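Local atomic coordinates of trehalose monomycolate exporter MmpL3 (PDB entry 7NVH), a protein that exports trehalose monomycolate, a mycolic acid carrier for the mycobacterial cell envelope, probably by the proton-driven mechanism of the RND permease superfamily. Residues L299-Q304 and M559-V564; L291-A296 and A313-V318; M120-K125 and D441-G446; K79-P84 and K126-S131; Y12-I17 and L333-K338. All blocks are in the same frame, centred on the assembly; numbering follows the deposited sequence.

Contact 1: L299-Q304 and M559-V564; sequences LLLFPQ and MPLMVV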
# COMPACT_ATOMS: atom_id res chain seq x y z
N LEU A 299 -8.63 -6.47 6.59
CA LEU A 299 -7.89 -5.28 6.97
C LEU A 299 -8.77 -4.25 7.67
O LEU A 299 -8.23 -3.32 8.29
CB LEU A 299 -7.24 -4.64 5.74
CG LEU A 299 -6.33 -5.55 4.91
CD1 LEU A 299 -5.76 -4.79 3.73
CD2 LEU A 299 -5.23 -6.13 5.76
N LEU A 300 -10.09 -4.38 7.58
CA LEU A 300 -10.98 -3.46 8.28
C LEU A 300 -10.88 -3.59 9.79
O LEU A 300 -11.27 -2.67 10.51
CB LEU A 300 -12.42 -3.68 7.83
CG LEU A 300 -12.77 -3.11 6.46
CD1 LEU A 300 -14.18 -3.50 6.07
CD2 LEU A 300 -12.62 -1.61 6.49
N LEU A 301 -10.38 -4.72 10.29
CA LEU A 301 -10.26 -4.90 11.73
C LEU A 301 -9.08 -4.13 12.30
O LEU A 301 -9.08 -3.79 13.49
CB LEU A 301 -10.12 -6.39 12.06
CG LEU A 301 -11.40 -7.10 12.51
CD1 LEU A 301 -12.47 -7.02 11.44
CD2 LEU A 301 -11.09 -8.54 12.85
N PHE A 302 -8.07 -3.86 11.49
CA PHE A 302 -6.89 -3.16 11.98
C PHE A 302 -7.23 -1.70 12.26
O PHE A 302 -7.99 -1.08 11.52
CB PHE A 302 -5.76 -3.25 10.96
CG PHE A 302 -5.28 -4.65 10.73
CD1 PHE A 302 -5.31 -5.58 11.75
CD2 PHE A 302 -4.81 -5.05 9.49
CE1 PHE A 302 -4.87 -6.87 11.54
CE2 PHE A 302 -4.37 -6.33 9.28
CZ PHE A 302 -4.40 -7.25 10.31
N PRO A 303 -6.67 -1.12 13.33
CA PRO A 303 -7.05 0.25 13.71
C PRO A 303 -6.33 1.34 12.94
O PRO A 303 -6.69 2.52 13.09
CB PRO A 303 -6.68 0.30 15.20
CG PRO A 303 -5.53 -0.64 15.31
CD PRO A 303 -5.76 -1.74 14.31
N GLN A 304 -5.33 1.01 12.13
CA GLN A 304 -4.61 2.03 11.37
C GLN A 304 -5.53 2.67 10.34
O GLN A 304 -6.18 1.98 9.56
CB GLN A 304 -3.39 1.42 10.69
CG GLN A 304 -2.17 1.30 11.58
CD GLN A 304 -2.12 -0.02 12.32
OE1 GLN A 304 -3.09 -0.42 12.95
NE2 GLN A 304 -0.99 -0.69 12.24
N MET A 559 -3.83 -9.96 13.83
CA MET A 559 -3.51 -11.06 12.92
C MET A 559 -4.17 -12.38 13.30
O MET A 559 -4.65 -13.07 12.38
CB MET A 559 -1.99 -11.23 12.81
CG MET A 559 -1.27 -10.11 12.10
SD MET A 559 -1.57 -10.26 10.32
CE MET A 559 -1.26 -8.60 9.75
N PRO A 560 -4.24 -12.79 14.57
CA PRO A 560 -4.90 -14.07 14.88
C PRO A 560 -6.33 -14.16 14.37
O PRO A 560 -6.78 -15.26 14.04
CB PRO A 560 -4.85 -14.12 16.41
CG PRO A 560 -3.62 -13.39 16.74
CD PRO A 560 -3.52 -12.27 15.75
N LEU A 561 -7.05 -13.05 14.30
CA LEU A 561 -8.41 -13.06 13.78
C LEU A 561 -8.49 -12.63 12.33
O LEU A 561 -9.37 -13.11 11.60
CB LEU A 561 -9.30 -12.16 14.64
CG LEU A 561 -10.77 -12.03 14.25
CD1 LEU A 561 -11.41 -13.41 14.21
CD2 LEU A 561 -11.49 -11.15 15.25
N MET A 562 -7.59 -11.76 11.87
CA MET A 562 -7.56 -11.39 10.46
C MET A 562 -7.23 -12.59 9.58
O MET A 562 -7.82 -12.76 8.51
CB MET A 562 -6.56 -10.27 10.22
CG MET A 562 -6.82 -9.48 8.95
SD MET A 562 -6.04 -10.19 7.49
CE MET A 562 -4.31 -10.11 7.96
N VAL A 563 -6.30 -13.43 10.02
CA VAL A 563 -5.96 -14.62 9.25
C VAL A 563 -7.14 -15.59 9.21
O VAL A 563 -7.43 -16.19 8.17
CB VAL A 563 -4.70 -15.29 9.82
CG1 VAL A 563 -4.45 -16.62 9.14
CG2 VAL A 563 -3.50 -14.37 9.65
N VAL A 564 -7.83 -15.75 10.34
CA VAL A 564 -9.00 -16.62 10.37
C VAL A 564 -10.07 -16.12 9.41
O VAL A 564 -10.67 -16.91 8.66
CB VAL A 564 -9.55 -16.74 11.80
CG1 VAL A 564 -10.90 -17.43 11.80
CG2 VAL A 564 -8.57 -17.52 12.67
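Two methionines bend their chains to reach one phenylalanine. Met562 sets CG anti to its backbone N (chi1 -159°) and folds again at chi2 and chi3, whereas Met559 places CG anti to its carbonyl carbon and bends at chi2 alone. Phe302 also has CG anti to the carbonyl carbon (chi1 -64°), which carries the ring from the linker between helices 270-297 and 305-336 toward the first turn of helix 559-577. The result is a double Met-aromatic contact between the two MMPL halves of this RND-type permease. The sulfurs lie obliquely to the ring, Met559 SD 5.4 Å and Met562 SD 5.3 Å from the Phe302 ring centroid. Closer touches come from carbon: Met559 CE is 3.5 Å from Phe302 CZ, and Met562 CG approaches the same Phe302 CZ to 3.6 Å. Both methionine chains cross the phenylalanine at about a right angle, converging on the far tip of the ring.

Leu299, in the short 3-10 turn that follows helix 270-297, adds a looser touch, with CD2 4.5 Å from Met562 SD. Its backbone O accepts the bond from Phe302 N (3.2 Å), tying the residue that carries the ring to this turn. Leu307 of helix 305-336 also touches Phe302, and Leu300 O takes a hydrogen bond from Lys308 NZ. On the surface, Leu561 turns CG anti to its backbone N and crosses Leu301 at about a right angle, bringing Leu561 CD2 to 3.6 Å from Leu301 CD2.

Contact 2: L291-A296 and A313-V318; sequences LIVASA and ATIASV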
# COMPACT_ATOMS: atom_id res chain seq x y z
N LEU A 291 -13.55 -12.68 -4.22
CA LEU A 291 -12.44 -13.27 -3.49
C LEU A 291 -11.45 -12.21 -3.04
O LEU A 291 -10.93 -12.26 -1.92
CB LEU A 291 -11.75 -14.32 -4.35
CG LEU A 291 -12.27 -15.73 -4.16
CD1 LEU A 291 -11.47 -16.66 -5.02
CD2 LEU A 291 -12.19 -16.15 -2.71
N ILE A 292 -11.15 -11.24 -3.91
CA ILE A 292 -10.30 -10.13 -3.49
C ILE A 292 -10.95 -9.37 -2.34
O ILE A 292 -10.29 -9.00 -1.36
CB ILE A 292 -9.99 -9.18 -4.66
CG1 ILE A 292 -8.95 -9.78 -5.57
CG2 ILE A 292 -9.47 -7.86 -4.13
CD1 ILE A 292 -8.53 -8.84 -6.67
N VAL A 293 -12.26 -9.11 -2.45
CA VAL A 293 -12.96 -8.39 -1.40
C VAL A 293 -12.85 -9.15 -0.08
O VAL A 293 -12.58 -8.55 0.97
CB VAL A 293 -14.42 -8.15 -1.80
CG1 VAL A 293 -15.23 -7.69 -0.60
CG2 VAL A 293 -14.50 -7.13 -2.91
N ALA A 294 -13.04 -10.47 -0.12
CA ALA A 294 -12.93 -11.27 1.10
C ALA A 294 -11.51 -11.24 1.65
O ALA A 294 -11.32 -11.19 2.87
CB ALA A 294 -13.36 -12.70 0.82
N SER A 295 -10.51 -11.29 0.78
CA SER A 295 -9.12 -11.26 1.25
C SER A 295 -8.78 -9.93 1.90
O SER A 295 -8.10 -9.90 2.93
CB SER A 295 -8.17 -11.54 0.08
OG SER A 295 -8.41 -12.82 -0.47
N ALA A 296 -9.25 -8.83 1.33
CA ALA A 296 -8.89 -7.50 1.80
C ALA A 296 -9.88 -6.92 2.80
O ALA A 296 -9.65 -5.83 3.32
CB ALA A 296 -8.76 -6.54 0.61
N ALA A 313 -10.08 1.55 -0.96
CA ALA A 313 -9.65 1.75 -2.34
C ALA A 313 -9.62 0.43 -3.10
O ALA A 313 -10.11 0.34 -4.23
CB ALA A 313 -8.27 2.41 -2.37
N THR A 314 -9.07 -0.61 -2.47
CA THR A 314 -9.00 -1.92 -3.12
C THR A 314 -10.39 -2.47 -3.40
O THR A 314 -10.67 -2.94 -4.50
CB THR A 314 -8.21 -2.89 -2.25
OG1 THR A 314 -6.87 -2.40 -2.08
CG2 THR A 314 -8.15 -4.26 -2.90
N ILE A 315 -11.29 -2.41 -2.41
CA ILE A 315 -12.63 -2.95 -2.58
C ILE A 315 -13.37 -2.21 -3.68
O ILE A 315 -14.00 -2.82 -4.55
CB ILE A 315 -13.40 -2.90 -1.25
CG1 ILE A 315 -12.87 -3.96 -0.28
CG2 ILE A 315 -14.88 -3.09 -1.48
CD1 ILE A 315 -13.56 -3.96 1.06
N ALA A 316 -13.30 -0.87 -3.66
CA ALA A 316 -13.99 -0.09 -4.67
C ALA A 316 -13.44 -0.39 -6.06
O ALA A 316 -14.21 -0.59 -7.01
CB ALA A 316 -13.86 1.40 -4.36
N SER A 317 -12.11 -0.45 -6.20
CA SER A 317 -11.53 -0.70 -7.51
C SER A 317 -11.90 -2.08 -8.04
O SER A 317 -12.27 -2.22 -9.21
CB SER A 317 -10.01 -0.53 -7.45
OG SER A 317 -9.41 -1.63 -6.81
N VAL A 318 -11.83 -3.11 -7.19
CA VAL A 318 -12.12 -4.46 -7.68
C VAL A 318 -13.60 -4.61 -8.00
O VAL A 318 -13.96 -5.22 -9.01
CB VAL A 318 -11.63 -5.52 -6.68
CG1 VAL A 318 -10.17 -5.33 -6.39
CG2 VAL A 318 -12.42 -5.49 -5.39
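Val318 forms the centre of the contact by splitting its two methyls between neighbouring residues of the opposite helix. Its CG1 meets Ile292 CG2 at 3.5 Å, and its CG2 meets Val293 CG2 at 3.6 Å, both pairs crossing obliquely. Thr314, one turn back, uses its methyl: CG2 lies 4.0 Å from Ile292 CG2 and 4.2 Å from Ala296 CB. Its hydroxyl is turned beside its own backbone N, where OG1 bonds Leu310 O, leaving carbon to face the neighbour. Val293 and Ile315 close the less buried flank.

Behind this apolar layer, serines bond back to their own helices. Leu291 O is shared by Ser295 N and Ser295 OG, the hydroxyl standing above the carbonyl plane; Thr314 O likewise receives Val318 N and Ser317 OG. The short segments run antiparallel, at 174° and 9.4 Å between axes, as befits consecutive membrane helices 270-297 and 305-336 forming a hairpin. Helices 237-246 and 248-265 pack against its Val318 end through Ile244 and Ile248, helix 624-654 brings Asp640 against Ile292 and Leu633 against Thr314, and helix 559-577 lies along the Leu291, Ala294 and Ser295 face.

Contact 3: M120-K125 and D441-G446; sequences MATADK and DKLFPG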
# COMPACT_ATOMS: atom_id res chain seq x y z
N MET A 120 23.48 26.63 16.31
CA MET A 120 22.92 26.74 14.97
C MET A 120 23.95 27.15 13.93
O MET A 120 23.58 27.48 12.81
CB MET A 120 21.75 27.72 14.98
CG MET A 120 20.66 27.37 15.98
SD MET A 120 19.16 28.34 15.79
CE MET A 120 18.28 27.39 14.56
N ALA A 121 25.23 27.14 14.29
CA ALA A 121 26.31 27.45 13.37
C ALA A 121 27.49 26.53 13.66
O ALA A 121 27.79 26.26 14.83
CB ALA A 121 26.75 28.91 13.48
N THR A 122 28.15 26.06 12.61
CA THR A 122 29.25 25.12 12.78
C THR A 122 30.45 25.80 13.43
O THR A 122 30.57 27.03 13.45
CB THR A 122 29.65 24.51 11.45
OG1 THR A 122 30.08 25.55 10.56
CG2 THR A 122 28.48 23.77 10.82
N ALA A 123 31.34 24.98 13.98
CA ALA A 123 32.47 25.50 14.75
C ALA A 123 33.42 26.32 13.88
O ALA A 123 34.07 27.24 14.38
CB ALA A 123 33.22 24.35 15.42
N ASP A 124 33.53 25.99 12.60
CA ASP A 124 34.36 26.77 11.70
C ASP A 124 33.64 27.99 11.13
O ASP A 124 34.26 28.77 10.40
CB ASP A 124 34.88 25.90 10.55
CG ASP A 124 33.77 25.10 9.89
OD1 ASP A 124 32.63 25.13 10.38
OD2 ASP A 124 34.05 24.44 8.86
N LYS A 125 32.36 28.16 11.46
CA LYS A 125 31.56 29.29 11.00
C LYS A 125 31.55 29.36 9.47
O LYS A 125 31.98 30.33 8.86
CB LYS A 125 32.06 30.61 11.59
CG LYS A 125 31.89 30.73 13.10
CD LYS A 125 30.48 30.41 13.52
CE LYS A 125 30.23 30.88 14.94
NZ LYS A 125 30.90 32.19 15.18
N ASP A 441 22.08 16.51 9.08
CA ASP A 441 22.38 15.65 10.21
C ASP A 441 23.88 15.58 10.47
O ASP A 441 24.32 15.58 11.62
CB ASP A 441 21.82 14.25 9.97
CG ASP A 441 20.31 14.23 9.93
OD1 ASP A 441 19.70 15.15 10.50
OD2 ASP A 441 19.74 13.30 9.32
N LYS A 442 24.68 15.51 9.40
CA LYS A 442 26.12 15.47 9.57
C LYS A 442 26.66 16.78 10.14
O LYS A 442 27.51 16.77 11.04
CB LYS A 442 26.79 15.16 8.23
CG LYS A 442 28.26 15.54 8.16
CD LYS A 442 28.83 15.23 6.79
CE LYS A 442 28.76 16.43 5.87
NZ LYS A 442 29.80 17.44 6.20
N LEU A 443 26.16 17.92 9.65
CA LEU A 443 26.71 19.21 10.05
C LEU A 443 26.26 19.61 11.45
O LEU A 443 27.06 20.13 12.23
CB LEU A 443 26.30 20.28 9.04
CG LEU A 443 27.12 20.31 7.76
CD1 LEU A 443 26.36 21.03 6.67
CD2 LEU A 443 28.46 20.98 8.01
N PHE A 444 24.99 19.38 11.79
CA PHE A 444 24.41 19.83 13.05
C PHE A 444 23.81 18.63 13.78
O PHE A 444 22.59 18.46 13.81
CB PHE A 444 23.34 20.90 12.81
CG PHE A 444 23.84 22.09 12.06
CD1 PHE A 444 24.71 22.99 12.66
CD2 PHE A 444 23.42 22.33 10.77
CE1 PHE A 444 25.16 24.09 11.97
CE2 PHE A 444 23.87 23.43 10.08
CZ PHE A 444 24.74 24.31 10.69
N PRO A 445 24.65 17.78 14.36
CA PRO A 445 24.12 16.66 15.14
C PRO A 445 23.53 17.15 16.45
O PRO A 445 23.98 18.14 17.04
CB PRO A 445 25.35 15.78 15.37
CG PRO A 445 26.48 16.74 15.38
CD PRO A 445 26.12 17.84 14.42
N GLY A 446 22.51 16.44 16.92
CA GLY A 446 21.87 16.74 18.18
C GLY A 446 20.65 17.62 18.09
O GLY A 446 19.89 17.69 19.07
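The loop leading into strand 127-131 of one porter subdomain meets the C-terminal end of helix 434-443, which belongs to the other MMPL half. Phe444 is the first residue to leave the helical conformation, and with CG anti to its carbonyl carbon (chi1 -57°) its ring reaches across to the loop backbone. One corner of the ring does most of the touching: Phe444 CE1 lies 3.5 Å from Thr122 CG2 and 3.6 Å from Thr122 N. Ala121 C sits at the ring edge, in its plane, 3.8 Å from Phe444 CE1. Leu443 covers one face of the ring with its own CB, offset toward the rim, and sends CD2 to 4.0 Å from Thr122 CG2. Thr122 and Phe444 cross at about a right angle, and the methyl comes in obliquely to the ring, near its CE1-CZ side.

Thr122 opens a type I beta turn that runs to Lys125 and is closed by Lys125 N bonding Thr122 O at 2.9 Å. The turn belongs to the connection between strands 109-110 and 127-131 of a ferredoxin-like subdomain, a fold shared by the porter regions of RND transporters. With chi1 near 61°, Thr122 puts OG1 between its backbone N and carbonyl carbon and CG2 beside the N, separating a polar branch from an apolar one. Thr122 OG1 donates to Asp124 OD1 at 2.6 Å, meeting the oxygen nearly along its C-O axis; weak bonds also link it with Lys126 N and Tyr127 N. Phe129 meets the Phe444 ring with the planes at about 45°, and a bound lauryl maltose neopentyl glycol detergent lies about 9 Å from the Phe444 side chain.

Contact 4: K79-P84 and K126-S131; sequences KTVDDP and KYTFVS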
# COMPACT_ATOMS: atom_id res chain seq x y z
N LYS A 79 34.60 32.81 3.06
CA LYS A 79 34.22 33.75 4.10
C LYS A 79 33.59 32.97 5.24
O LYS A 79 33.50 31.74 5.20
CB LYS A 79 33.27 34.82 3.56
CG LYS A 79 33.95 36.09 3.09
CD LYS A 79 32.96 37.03 2.41
CE LYS A 79 33.67 37.99 1.47
NZ LYS A 79 35.00 38.40 2.00
N THR A 80 33.16 33.69 6.27
CA THR A 80 32.45 33.09 7.39
C THR A 80 31.00 33.54 7.37
O THR A 80 30.62 34.46 6.64
CB THR A 80 33.11 33.47 8.72
OG1 THR A 80 33.44 34.87 8.70
CG2 THR A 80 34.37 32.66 8.94
N VAL A 81 30.17 32.87 8.18
CA VAL A 81 28.78 33.29 8.31
C VAL A 81 28.63 34.54 9.15
O VAL A 81 27.54 35.13 9.18
CB VAL A 81 27.91 32.17 8.91
CG1 VAL A 81 27.72 31.06 7.91
CG2 VAL A 81 28.53 31.66 10.18
N ASP A 82 29.69 34.98 9.82
CA ASP A 82 29.68 36.21 10.59
C ASP A 82 30.04 37.42 9.75
O ASP A 82 30.43 38.45 10.31
CB ASP A 82 30.65 36.10 11.77
CG ASP A 82 30.02 35.44 12.97
OD1 ASP A 82 28.92 34.86 12.83
OD2 ASP A 82 30.62 35.49 14.07
N ASP A 83 29.92 37.32 8.43
CA ASP A 83 30.24 38.45 7.57
C ASP A 83 29.23 39.56 7.80
O ASP A 83 28.02 39.31 7.74
CB ASP A 83 30.23 38.02 6.11
CG ASP A 83 30.80 39.07 5.17
OD1 ASP A 83 31.20 40.15 5.65
OD2 ASP A 83 30.83 38.82 3.95
N PRO A 84 29.67 40.79 8.09
CA PRO A 84 28.71 41.89 8.28
C PRO A 84 27.74 42.07 7.12
O PRO A 84 26.57 42.38 7.36
CB PRO A 84 29.61 43.12 8.45
CG PRO A 84 30.94 42.59 8.86
CD PRO A 84 31.00 41.12 8.62
N LYS A 126 31.06 28.28 8.86
CA LYS A 126 30.86 28.28 7.42
C LYS A 126 29.54 27.67 7.00
O LYS A 126 29.23 27.67 5.80
CB LYS A 126 32.01 27.54 6.72
CG LYS A 126 33.28 28.37 6.63
CD LYS A 126 34.36 27.67 5.83
CE LYS A 126 35.59 28.54 5.74
NZ LYS A 126 36.15 28.83 7.09
N TYR A 127 28.75 27.15 7.93
CA TYR A 127 27.40 26.70 7.65
C TYR A 127 26.51 27.14 8.80
O TYR A 127 26.93 27.11 9.95
CB TYR A 127 27.33 25.18 7.50
CG TYR A 127 27.66 24.67 6.11
CD1 TYR A 127 26.66 24.25 5.26
CD2 TYR A 127 28.97 24.59 5.68
CE1 TYR A 127 26.95 23.78 4.00
CE2 TYR A 127 29.27 24.12 4.42
CZ TYR A 127 28.26 23.71 3.59
OH TYR A 127 28.56 23.24 2.33
N THR A 128 25.29 27.56 8.47
CA THR A 128 24.33 27.94 9.49
C THR A 128 22.94 27.66 8.96
O THR A 128 22.73 27.56 7.75
CB THR A 128 24.47 29.41 9.89
OG1 THR A 128 23.48 29.74 10.86
CG2 THR A 128 24.28 30.30 8.68
N PHE A 129 21.99 27.53 9.87
CA PHE A 129 20.62 27.25 9.48
C PHE A 129 19.66 28.03 10.36
O PHE A 129 20.00 28.41 11.49
CB PHE A 129 20.30 25.75 9.55
CG PHE A 129 20.05 25.25 10.94
CD1 PHE A 129 18.77 24.89 11.34
CD2 PHE A 129 21.08 25.11 11.84
CE1 PHE A 129 18.54 24.42 12.61
CE2 PHE A 129 20.85 24.64 13.11
CZ PHE A 129 19.58 24.29 13.49
N VAL A 130 18.47 28.29 9.83
CA VAL A 130 17.39 28.92 10.56
C VAL A 130 16.18 28.01 10.47
O VAL A 130 16.00 27.27 9.50
CB VAL A 130 17.06 30.33 10.04
CG1 VAL A 130 18.27 31.23 10.15
CG2 VAL A 130 16.59 30.26 8.60
N SER A 131 15.34 28.06 11.50
CA SER A 131 14.14 27.24 11.57
C SER A 131 12.94 28.12 11.25
O SER A 131 12.73 29.14 11.90
CB SER A 131 13.99 26.61 12.95
OG SER A 131 12.84 25.78 13.01
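Thr128 OG1 is gripped by one hydrogen bond, to Met120 O in the preceding loop. That bond goes with a chi1 of 179°, which sets the hydroxyl anti to the backbone N and leaves CG2 in the crowded position between N and carbonyl carbon. From there Thr128 CG2 meets Val81 CG1 at 3.6 Å, the two side chains crossing obliquely. The same Val81 CG1 also rests against the peptide link that starts the strand, 4.0 Å from both Lys126 C and Tyr127 N, so a single methyl bridges backbone and side chain.

These pieces belong to a ferredoxin-like subdomain. Strand 127-131 pairs antiparallel with 70-74 on one flank and 109-110 on the other, while residues 79-84 connect strand 70-74 to helix 84-94. Val81 sits in a type I turn from Thr80 to Asp83, whose closing bond, Asp83 N to Thr80 O at 3.4 Å, is weak. Asp83 then takes the N-cap position of the helix, with OD1 weakly bonded to Ala85 N. Trp86 of that helix also touches Val81.

On the surface Lys126 runs its aliphatic chain past the loop, with CG 3.7 Å and CE 3.9 Å from Lys79 O. Its chain is extended through chi2 and chi3 and bends at chi4 (61°), and the touch on Lys79 O is van der Waals packing by methylenes. Nearby, Asp82 OD1 is hydrogen-bonded to Tyr111 OH.

Contact 5: Y12-I17 and L333-K338; sequences YRFIVI and LGILGK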
# COMPACT_ATOMS: atom_id res chain seq x y z
N TYR A 12 -30.92 -5.01 -23.39
CA TYR A 12 -30.56 -3.62 -23.11
C TYR A 12 -29.04 -3.57 -23.07
O TYR A 12 -28.42 -3.64 -22.01
CB TYR A 12 -31.16 -3.14 -21.80
CG TYR A 12 -32.53 -3.67 -21.51
CD1 TYR A 12 -32.72 -4.68 -20.58
CD2 TYR A 12 -33.65 -3.16 -22.15
CE1 TYR A 12 -33.97 -5.18 -20.31
CE2 TYR A 12 -34.90 -3.65 -21.89
CZ TYR A 12 -35.06 -4.66 -20.96
OH TYR A 12 -36.32 -5.14 -20.70
N ARG A 13 -28.43 -3.46 -24.25
CA ARG A 13 -26.98 -3.34 -24.36
C ARG A 13 -26.55 -1.91 -24.65
O ARG A 13 -25.35 -1.64 -24.71
CB ARG A 13 -26.45 -4.28 -25.44
CG ARG A 13 -26.47 -3.72 -26.84
CD ARG A 13 -26.32 -4.83 -27.85
NE ARG A 13 -27.61 -5.40 -28.22
CZ ARG A 13 -28.32 -5.02 -29.28
NH1 ARG A 13 -27.85 -4.09 -30.08
NH2 ARG A 13 -29.49 -5.59 -29.53
N PHE A 14 -27.50 -1.00 -24.81
CA PHE A 14 -27.24 0.42 -24.95
C PHE A 14 -27.48 1.18 -23.66
O PHE A 14 -26.71 2.08 -23.32
CB PHE A 14 -28.10 1.01 -26.07
CG PHE A 14 -27.84 0.40 -27.41
CD1 PHE A 14 -26.57 0.44 -27.96
CD2 PHE A 14 -28.85 -0.21 -28.12
CE1 PHE A 14 -26.32 -0.12 -29.20
CE2 PHE A 14 -28.60 -0.77 -29.35
CZ PHE A 14 -27.34 -0.73 -29.89
N ILE A 15 -28.54 0.84 -22.93
CA ILE A 15 -28.80 1.46 -21.64
C ILE A 15 -27.80 1.03 -20.58
O ILE A 15 -27.73 1.65 -19.51
CB ILE A 15 -30.25 1.16 -21.19
CG1 ILE A 15 -31.21 1.35 -22.36
CG2 ILE A 15 -30.67 2.09 -20.07
CD1 ILE A 15 -32.63 0.98 -22.04
N VAL A 16 -27.02 -0.02 -20.84
CA VAL A 16 -25.95 -0.40 -19.92
C VAL A 16 -24.61 0.15 -20.39
O VAL A 16 -23.71 0.35 -19.55
CB VAL A 16 -25.89 -1.93 -19.75
CG1 VAL A 16 -25.67 -2.60 -21.08
CG2 VAL A 16 -24.82 -2.33 -18.75
N ILE A 17 -24.45 0.42 -21.68
CA ILE A 17 -23.22 1.01 -22.19
C ILE A 17 -23.24 2.53 -22.15
O ILE A 17 -22.19 3.15 -22.34
CB ILE A 17 -22.93 0.53 -23.64
CG1 ILE A 17 -21.44 0.62 -23.96
CG2 ILE A 17 -23.73 1.35 -24.63
CD1 ILE A 17 -21.09 0.04 -25.30
N LEU A 333 -19.15 -5.97 -26.57
CA LEU A 333 -18.96 -7.11 -27.46
C LEU A 333 -20.24 -7.44 -28.22
O LEU A 333 -20.18 -7.86 -29.38
CB LEU A 333 -18.48 -8.31 -26.66
CG LEU A 333 -17.12 -8.13 -26.00
CD1 LEU A 333 -16.89 -9.19 -24.93
CD2 LEU A 333 -16.02 -8.17 -27.03
N GLY A 334 -21.40 -7.26 -27.59
CA GLY A 334 -22.65 -7.51 -28.29
C GLY A 334 -22.89 -6.53 -29.42
O GLY A 334 -23.43 -6.90 -30.47
N ILE A 335 -22.53 -5.27 -29.21
CA ILE A 335 -22.64 -4.29 -30.29
C ILE A 335 -21.68 -4.63 -31.42
O ILE A 335 -22.05 -4.59 -32.60
CB ILE A 335 -22.40 -2.87 -29.75
CG1 ILE A 335 -23.47 -2.50 -28.72
CG2 ILE A 335 -22.41 -1.86 -30.89
CD1 ILE A 335 -23.20 -1.21 -28.01
N LEU A 336 -20.43 -4.96 -31.08
CA LEU A 336 -19.42 -5.21 -32.09
C LEU A 336 -19.73 -6.47 -32.90
O LEU A 336 -19.72 -6.44 -34.13
CB LEU A 336 -18.05 -5.33 -31.43
CG LEU A 336 -17.37 -4.01 -31.08
CD1 LEU A 336 -16.30 -4.22 -30.04
CD2 LEU A 336 -16.80 -3.37 -32.33
N GLY A 337 -20.02 -7.57 -32.22
CA GLY A 337 -20.27 -8.82 -32.90
C GLY A 337 -19.01 -9.44 -33.47
O GLY A 337 -17.98 -9.47 -32.80
N LYS A 338 -19.08 -9.93 -34.70
CA LYS A 338 -17.92 -10.53 -35.36
C LYS A 338 -16.91 -9.52 -35.82
O LYS A 338 -15.96 -9.91 -36.52
CB LYS A 338 -18.37 -11.37 -36.56
CG LYS A 338 -19.51 -12.32 -36.28
CD LYS A 338 -20.18 -12.78 -37.56
CE LYS A 338 -21.60 -12.24 -37.67
NZ LYS A 338 -22.22 -12.57 -38.99
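This is an apolar surface contact at the end of the membrane domain, where the loop following the N-terminal helix 2-11 packs on the last turn of helix 305-336. Ile335 is at its middle, touched by three loop residues. Its CG1 (anti to the carbonyl carbon, chi1 -63°) carries CD1 outward, and Ile335 CD1 lies 3.5 Å from Phe14 CE1 on an oblique approach to the ring. Ile17, with its CG1 anti to the backbone N, comes tip to tip: Ile17 CD1 is 3.7 Å from Ile335 CD1. Arg13 supplies the third touch with its methylenes, Arg13 CG standing 3.7 Å from Ile335 CG1 as the chains cross obliquely. Farther along, Arg13 CD is 4.1 Å from Gly334 C, close to a helix residue that has no side chain.

Within the loop, Arg13 CG also lies over the centre of the Phe14 ring, 4.1 Å above its plane, so arginine and phenylalanine meet Ile335 as one packed unit. The bend at chi3 (88°) redirects the rest of Arg13: NE hydrogen-bonds Tyr10 O, and the guanidinium forms a cation-pi contact with Tyr10. Just beyond, Gly337 is the first residue to depart from helical backbone angles, with positive phi. Val16 and Ile17 continue the same packing along helix 305-336, on Ala331 and Cys332 respectively. Division of labour along Arg13 implies that dispersion joins the loop to the helix, while its charged end is turned to Tyr10 of helix 2-11, where the cation-pi contact probably helps to settle the charge.

Contact 2 is the buried one and lies nearest the middle of the chain; contact 1, 15 Å from it between centres, is partly buried and adds sulfur to the same apolar chemistry. Contacts 2 and 5 share helix 305-336, but contact 5 holds its C-terminal end at the surface. Contacts 3 and 4 lie at the far side of the chain's centre from contact 5, about 69 and 71 Å away between centres. They touch each other, and Thr122 N probably bonds Tyr127 O. Their methyl contacts are interwoven with turns and backbone or hydroxyl bonds, whereas contacts 1, 2 and 5 are joined by apolar side chains, with methionine sulfur in contact 1 alone. Contacts 1 and 3 bridge the two MMPL halves.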